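Long-range contact in polyketide synthase PksL (Bacillus subtilis, PDB 5E1V), which probably dehydrates beta-hydroxyacyl intermediates through its dehydratase domain during assembly of the polyketide bacillaene: residues S58-L63 with E103-K108. Residues are numbered along the deposited sequence; the frame is centred on the assembly and turned at random.
Sequences SIYQPL and EKLYMK
Strand 53-59 leaves its antiparallel neighbour 104-112 just where the latter bulges, and four hydrogen bonds join the two segments, two in the last regular pair and two beyond it. S58 and K108 form a reciprocal hydrogen-bonded pair: S58 N meets K108 O at 2.8 Å, nearly along the C=O axis, and K108 N returns to S58 O at 3.1 Å. S58 O also receives a CA-H...O contact from M107. Two residues on, past the non-hydrogen-bonded pair I59-M107, Y60 N donates to Y106 O (3.0 Å, N-H...O 169°), approaching from above the carbonyl plane.

Beyond Y60 a side chain takes over from the backbone. Q61 places CG in the crowded position between its N and carbonyl carbon (chi1 62°), then runs extended, so that NE2 reaches L105 O at 2.7 Å, again above the carbonyl plane. Its OE1 lies 3.6 Å from K104 CD, where the two side chains cross at about a right angle. An alanine here would remove the amide donor and would probably leave the loop 60-62 less firmly tied to the bulging strand.

The Y60 ring lies alongside L105, whose CD2 covers one face off-centre, while K108 CD approaches obliquely. L63 CD1 sits centrally over a face of the Y106 ring, 4.2 Å from the centroid, and the carbonyls of Q61 and P62 lie at that ring's edge, in its plane. Y34 of helix 34-44 touches L63, Y106 and M107. Y106 and M107 both pair with A89 on the adjoining strand 84-94: a classic beta bulge in the antiparallel sheet beside the helix of a hotdog fold, as in polyketide synthase dehydratases.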
loop_
_atom_site.group_PDB
_atom_site.type_symbol
_atom_site.label_atom_id
_atom_site.label_comp_id
_atom_site.label_asym_id
_atom_site.label_seq_id
_atom_site.Cartn_x
_atom_site.Cartn_y
_atom_site.Cartn_z
ATOM N N SER A 58 6.409 -10.220 2.174
ATOM C CA SER A 58 5.544 -10.855 3.121
ATOM C C SER A 58 5.438 -10.083 4.393
ATOM O O SER A 58 6.428 -9.709 4.913
ATOM C CB SER A 58 6.128 -12.225 3.520
ATOM O OG SER A 58 5.914 -13.046 2.482
ATOM N N ILE A 59 4.214 -9.934 4.855
ATOM C CA ILE A 59 3.860 -9.391 6.179
ATOM C C ILE A 59 3.569 -10.509 7.143
ATOM O O ILE A 59 2.685 -11.315 6.909
ATOM C CB ILE A 59 2.769 -8.357 6.073
ATOM C CG1 ILE A 59 3.235 -7.238 5.111
ATOM C CG2 ILE A 59 2.352 -7.769 7.433
ATOM C CD1 ILE A 59 2.102 -6.241 4.901
ATOM N N TYR A 60 4.332 -10.523 8.221
ATOM C CA TYR A 60 4.280 -11.566 9.283
ATOM C C TYR A 60 3.295 -11.172 10.359
ATOM O O TYR A 60 2.598 -12.016 10.864
ATOM C CB TYR A 60 5.666 -11.865 9.846
ATOM C CG TYR A 60 6.428 -12.552 8.803
ATOM C CD1 TYR A 60 6.331 -13.938 8.681
ATOM C CD2 TYR A 60 7.065 -11.839 7.806
ATOM C CE1 TYR A 60 6.923 -14.574 7.644
ATOM C CE2 TYR A 60 7.690 -12.469 6.803
ATOM C CZ TYR A 60 7.577 -13.837 6.704
ATOM O OH TYR A 60 8.161 -14.433 5.642
ATOM N N GLN A 61 3.184 -9.869 10.655
ATOM C CA GLN A 61 2.255 -9.374 11.609
ATOM C C GLN A 61 2.051 -7.879 11.422
ATOM O O GLN A 61 2.915 -7.245 10.936
ATOM C CB GLN A 61 2.710 -9.657 13.068
ATOM C CG GLN A 61 3.995 -9.017 13.501
ATOM C CD GLN A 61 4.629 -9.699 14.699
ATOM O OE1 GLN A 61 4.098 -9.650 15.806
ATOM N NE2 GLN A 61 5.779 -10.296 14.502
ATOM N N PRO A 62 0.912 -7.339 11.892
ATOM C CA PRO A 62 0.673 -5.888 11.836
ATOM C C PRO A 62 1.567 -5.104 12.746
ATOM O O PRO A 62 1.941 -5.573 13.845
ATOM C CB PRO A 62 -0.813 -5.748 12.169
ATOM C CG PRO A 62 -1.385 -7.103 11.951
ATOM C CD PRO A 62 -0.307 -8.051 12.326
ATOM N N LEU A 63 1.960 -3.925 12.265
ATOM C CA LEU A 63 2.816 -3.038 13.011
ATOM C C LEU A 63 1.873 -2.080 13.735
ATOM O O LEU A 63 1.262 -1.209 13.131
ATOM C CB LEU A 63 3.755 -2.305 12.092
ATOM C CG LEU A 63 4.867 -1.599 12.891
ATOM C CD1 LEU A 63 6.110 -1.622 12.112
ATOM C CD2 LEU A 63 4.446 -0.223 13.400
ATOM N N GLU A 103 12.579 -8.539 20.117
ATOM C CA GLU A 103 12.550 -8.174 18.689
ATOM C C GLU A 103 11.590 -9.037 17.877
ATOM O O GLU A 103 11.634 -10.247 17.978
ATOM C CB GLU A 103 13.963 -8.229 18.182
ATOM C CG GLU A 103 14.156 -7.846 16.747
ATOM C CD GLU A 103 15.597 -7.969 16.378
ATOM O OE1 GLU A 103 16.230 -6.916 16.162
ATOM O OE2 GLU A 103 16.089 -9.123 16.363
ATOM N N LYS A 104 10.714 -8.411 17.076
ATOM C CA LYS A 104 9.685 -9.084 16.291
ATOM C C LYS A 104 9.870 -8.824 14.800
ATOM O O LYS A 104 10.215 -7.670 14.384
ATOM C CB LYS A 104 8.297 -8.556 16.639
ATOM C CG LYS A 104 7.836 -8.866 18.034
ATOM C CD LYS A 104 6.410 -8.341 18.223
ATOM C CE LYS A 104 6.020 -8.328 19.700
ATOM N NZ LYS A 104 4.520 -8.387 19.817
ATOM N N LEU A 105 9.702 -9.912 14.035
ATOM C CA LEU A 105 9.670 -9.835 12.566
ATOM C C LEU A 105 8.338 -9.291 12.031
ATOM O O LEU A 105 7.197 -9.793 12.274
ATOM C CB LEU A 105 10.031 -11.180 11.913
ATOM C CG LEU A 105 10.145 -11.131 10.381
ATOM C CD1 LEU A 105 11.363 -10.395 9.891
ATOM C CD2 LEU A 105 10.076 -12.518 9.771
ATOM N N TYR A 106 8.457 -8.178 11.294
ATOM C CA TYR A 106 7.296 -7.629 10.653
ATOM C C TYR A 106 7.147 -7.922 9.166
ATOM O O TYR A 106 6.004 -8.096 8.704
ATOM C CB TYR A 106 7.292 -6.093 10.922
ATOM C CG TYR A 106 6.997 -5.775 12.387
ATOM C CD1 TYR A 106 5.672 -5.752 12.856
ATOM C CD2 TYR A 106 7.988 -5.426 13.257
ATOM C CE1 TYR A 106 5.399 -5.449 14.169
ATOM C CE2 TYR A 106 7.719 -5.111 14.574
ATOM C CZ TYR A 106 6.421 -5.109 15.005
ATOM O OH TYR A 106 6.107 -4.753 16.308
ATOM N N MET A 107 8.220 -7.846 8.395
ATOM C CA MET A 107 8.104 -7.903 6.910
ATOM C C MET A 107 9.449 -8.449 6.397
ATOM O O MET A 107 10.499 -8.127 6.908
ATOM C CB MET A 107 7.824 -6.443 6.386
ATOM C CG MET A 107 7.755 -6.309 4.904
ATOM S SD MET A 107 9.362 -6.017 4.243
ATOM C CE MET A 107 9.729 -4.292 4.730
ATOM N N LYS A 108 9.430 -9.148 5.286
ATOM C CA LYS A 108 10.618 -9.403 4.490
ATOM C C LYS A 108 10.225 -9.248 3.013
ATOM O O LYS A 108 9.067 -9.337 2.678
ATOM C CB LYS A 108 10.966 -10.891 4.644
ATOM C CG LYS A 108 11.527 -11.285 5.981
ATOM C CD LYS A 108 11.602 -12.843 6.079
ATOM C CE LYS A 108 12.927 -13.291 5.551
ATOM N NZ LYS A 108 12.997 -14.786 5.451
#